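Local coordinates for protein N-acetylglucosamine 2-epimerase (Xylella fastidiosa, PDB 3GT5) that probably acts as a sugar isomerase of the N-acylglucosamine 2-epimerase family, at residues K255-L260 with V270-S275. Sequence-based numbering, arbitrary orientation.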
ATOM      1  N   LYS A 255      -6.180   3.242  -9.278  1.00 16.41           N
ATOM      2  CA  LYS A 255      -5.508   4.448  -8.787  1.00 16.31           C
ATOM      3  C   LYS A 255      -4.106   4.601  -9.389  1.00 14.81           C
ATOM      4  O   LYS A 255      -3.730   5.685  -9.878  1.00 16.13           O
ATOM      5  CB  LYS A 255      -5.447   4.405  -7.267  1.00 16.78           C
ATOM      6  CG  LYS A 255      -4.850   5.658  -6.587  1.00 18.81           C
ATOM      7  CD  LYS A 255      -4.341   5.400  -5.168  1.00 22.49           C
ATOM      8  CE  LYS A 255      -3.093   4.572  -5.152  1.00 22.70           C
ATOM      9  NZ  LYS A 255      -2.820   4.106  -3.823  1.00 26.24           N
ATOM     10  N   LEU A 256      -3.322   3.533  -9.348  1.00 14.53           N
ATOM     11  CA  LEU A 256      -1.974   3.595  -9.911  1.00 15.59           C
ATOM     12  C   LEU A 256      -1.983   3.900 -11.409  1.00 15.64           C
ATOM     13  O   LEU A 256      -1.127   4.668 -11.901  1.00 15.71           O
ATOM     14  CB  LEU A 256      -1.210   2.301  -9.639  1.00 15.96           C
ATOM     15  CG  LEU A 256      -0.909   1.981  -8.187  1.00 16.59           C
ATOM     16  CD1 LEU A 256      -0.244   0.594  -8.179  1.00 18.11           C
ATOM     17  CD2 LEU A 256      -0.017   3.060  -7.425  1.00 17.87           C
ATOM     18  N   LEU A 257      -2.931   3.332 -12.158  1.00 15.25           N
ATOM     19  CA  LEU A 257      -3.053   3.623 -13.596  1.00 15.02           C
ATOM     20  C   LEU A 257      -3.416   5.095 -13.830  1.00 16.17           C
ATOM     21  O   LEU A 257      -2.969   5.710 -14.827  1.00 16.15           O
ATOM     22  CB  LEU A 257      -4.132   2.745 -14.238  1.00 14.70           C
ATOM     23  CG  LEU A 257      -3.855   1.259 -14.242  1.00 15.19           C
ATOM     24  CD1 LEU A 257      -5.054   0.468 -14.845  1.00 17.44           C
ATOM     25  CD2 LEU A 257      -2.573   0.921 -15.022  1.00 17.57           C
ATOM     26  N   LEU A 258      -4.239   5.670 -12.952  1.00 15.95           N
ATOM     27  CA  LEU A 258      -4.603   7.089 -13.081  1.00 17.75           C
ATOM     28  C   LEU A 258      -3.443   8.031 -12.653  1.00 17.80           C
ATOM     29  O   LEU A 258      -3.335   9.146 -13.165  1.00 19.28           O
ATOM     30  CB  LEU A 258      -5.886   7.433 -12.308  1.00 18.36           C
ATOM     31  CG  LEU A 258      -7.189   7.247 -13.098  1.00 22.18           C
ATOM     32  CD1 LEU A 258      -7.460   8.368 -14.157  1.00 25.58           C
ATOM     33  CD2 LEU A 258      -7.249   5.918 -13.756  1.00 24.46           C
ATOM     34  N   ILE A 259      -2.585   7.579 -11.776  1.00 17.72           N
ATOM     35  CA  ILE A 259      -1.355   8.340 -11.454  1.00 17.41           C
ATOM     36  C   ILE A 259      -0.408   8.241 -12.668  1.00 18.58           C
ATOM     37  O   ILE A 259       0.165   9.238 -13.080  1.00 17.74           O
ATOM     38  CB  ILE A 259      -0.682   7.837 -10.188  1.00 17.73           C
ATOM     39  CG1 ILE A 259      -1.597   8.077  -8.972  1.00 17.92           C
ATOM     40  CG2 ILE A 259       0.684   8.565  -9.981  1.00 17.70           C
ATOM     41  CD1 ILE A 259      -1.137   7.428  -7.690  1.00 20.04           C
ATOM     42  N   LEU A 260      -0.306   7.068 -13.279  1.00 18.14           N
ATOM     43  CA  LEU A 260       0.509   6.944 -14.492  1.00 18.61           C
ATOM     44  C   LEU A 260       0.010   7.864 -15.595  1.00 19.36           C
ATOM     45  O   LEU A 260       0.814   8.464 -16.318  1.00 19.15           O
ATOM     46  CB  LEU A 260       0.546   5.515 -14.989  1.00 18.55           C
ATOM     47  CG  LEU A 260       1.512   4.615 -14.228  1.00 19.02           C
ATOM     48  CD1 LEU A 260       1.085   3.146 -14.370  1.00 19.38           C
ATOM     49  CD2 LEU A 260       2.971   4.802 -14.725  1.00 21.26           C
ATOM     50  N   VAL A 270      -6.693   4.660 -18.766  1.00 19.74           N
ATOM     51  CA  VAL A 270      -7.994   5.004 -18.180  1.00 19.75           C
ATOM     52  C   VAL A 270      -9.027   3.905 -18.435  1.00 19.87           C
ATOM     53  O   VAL A 270      -9.675   3.506 -17.493  1.00 19.40           O
ATOM     54  CB  VAL A 270      -8.478   6.422 -18.561  1.00 22.06           C
ATOM     55  CG1 VAL A 270      -9.885   6.698 -17.943  1.00 22.34           C
ATOM     56  CG2 VAL A 270      -7.492   7.452 -18.115  1.00 22.36           C
ATOM     57  N   PRO A 271      -9.192   3.408 -19.683  1.00 20.02           N
ATOM     58  CA  PRO A 271     -10.189   2.361 -19.891  1.00 20.09           C
ATOM     59  C   PRO A 271      -9.905   1.101 -19.046  1.00 18.65           C
ATOM     60  O   PRO A 271     -10.844   0.432 -18.540  1.00 19.63           O
ATOM     61  CB  PRO A 271     -10.082   2.033 -21.391  1.00 20.32           C
ATOM     62  CG  PRO A 271      -9.415   3.172 -21.999  1.00 22.55           C
ATOM     63  CD  PRO A 271      -8.652   3.924 -20.965  1.00 21.21           C
ATOM     64  N   VAL A 272      -8.630   0.752 -18.904  1.00 18.80           N
ATOM     65  CA  VAL A 272      -8.283  -0.401 -18.048  1.00 17.72           C
ATOM     66  C   VAL A 272      -8.641  -0.121 -16.583  1.00 18.87           C
ATOM     67  O   VAL A 272      -9.255  -0.967 -15.914  1.00 18.81           O
ATOM     68  CB  VAL A 272      -6.825  -0.841 -18.222  1.00 18.67           C
ATOM     69  CG1 VAL A 272      -6.410  -1.865 -17.158  1.00 16.06           C
ATOM     70  CG2 VAL A 272      -6.577  -1.416 -19.607  1.00 19.84           C
ATOM     71  N   ALA A 273      -8.287   1.079 -16.100  1.00 19.13           N
ATOM     72  CA  ALA A 273      -8.656   1.535 -14.739  1.00 18.97           C
ATOM     73  C   ALA A 273     -10.167   1.426 -14.494  1.00 19.48           C
ATOM     74  O   ALA A 273     -10.584   0.913 -13.459  1.00 18.11           O
ATOM     75  CB  ALA A 273      -8.201   3.002 -14.511  1.00 18.03           C
ATOM     76  N   ARG A 274     -10.958   1.925 -15.446  1.00 18.79           N
ATOM     77  CA  ARG A 274     -12.444   1.889 -15.316  1.00 20.30           C
ATOM     78  C   ARG A 274     -12.951   0.439 -15.266  1.00 20.51           C
ATOM     79  O   ARG A 274     -13.819   0.105 -14.456  1.00 21.33           O
ATOM     80  CB  ARG A 274     -13.115   2.668 -16.464  1.00 21.23           C
ATOM     81  CG  ARG A 274     -12.795   4.153 -16.446  1.00 22.33           C
ATOM     82  CD  ARG A 274     -13.645   4.932 -17.433  1.00 28.18           C
ATOM     83  NE  ARG A 274     -15.051   4.855 -17.035  1.00 30.07           N
ATOM     84  CZ  ARG A 274     -16.010   5.697 -17.428  1.00 30.90           C
ATOM     85  NH1 ARG A 274     -15.726   6.699 -18.250  1.00 30.40           N
ATOM     86  NH2 ARG A 274     -17.259   5.512 -16.997  1.00 29.84           N
ATOM     87  N   SER A 275     -12.384  -0.436 -16.092  1.00 20.46           N
ATOM     88  CA  SER A 275     -12.803  -1.856 -16.120  1.00 21.49           C
ATOM     89  C   SER A 275     -12.517  -2.532 -14.770  1.00 21.88           C
ATOM     90  O   SER A 275     -13.341  -3.312 -14.258  1.00 21.34           O
ATOM     91  CB  SER A 275     -12.154  -2.637 -17.289  1.00 21.90           C
ATOM     92  OG  SER A 275     -10.765  -2.977 -17.047  1.00 25.02           O
TER
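L257 reaches V272 and A273 with CG set anti to its own carbonyl carbon (chi1 -65°) and CD1 continuing the chain anti to CA (chi2 177°). The branch from V272 that answers it is CG1, which lies anti to the backbone N. CD1 of L257 stands 3.6 Å from V272 CG1, the two side chains crossing obliquely. The same methyl lies 3.5 Å from A273 N, so it rests against the backbone of 270-275 as well as a side chain. A273 points its CB toward 255-260, 4.1 Å from L257 CD1, and its side chain is a single methyl, consistent with the CA atoms of L257 and A273 lying 6.1 Å apart. One residue on, L258 lies across V270 at about a right angle, with CD1 4.1 Å from V270 CG2; its other methyl, CD2, is modelled implausibly close to A273 CB, and that detail is doubtful. The axes of the two segments run nearly antiparallel (163°) and approach to 8.7 Å; the segments lie on consecutive helices 247-263 and 269-284, which pair as a hairpin of the (alpha/alpha)6 barrel expected for this family. Neighbouring helices close the sides: L258 also packs on L321 and R325 of helix 309-326, while L257 and V272 both touch T206 of helix 192-211. K255 points away and forms a salt bridge through NZ with E314, and S275 OG donates a hydrogen bond to V272 O (2.8 Å) within its own helix. No hydrogen bond or ion pair joins the two segments; the hairpin is held here by methyl-to-methyl and methyl-to-backbone packing, which depends on shape fit and burial rather than on charge.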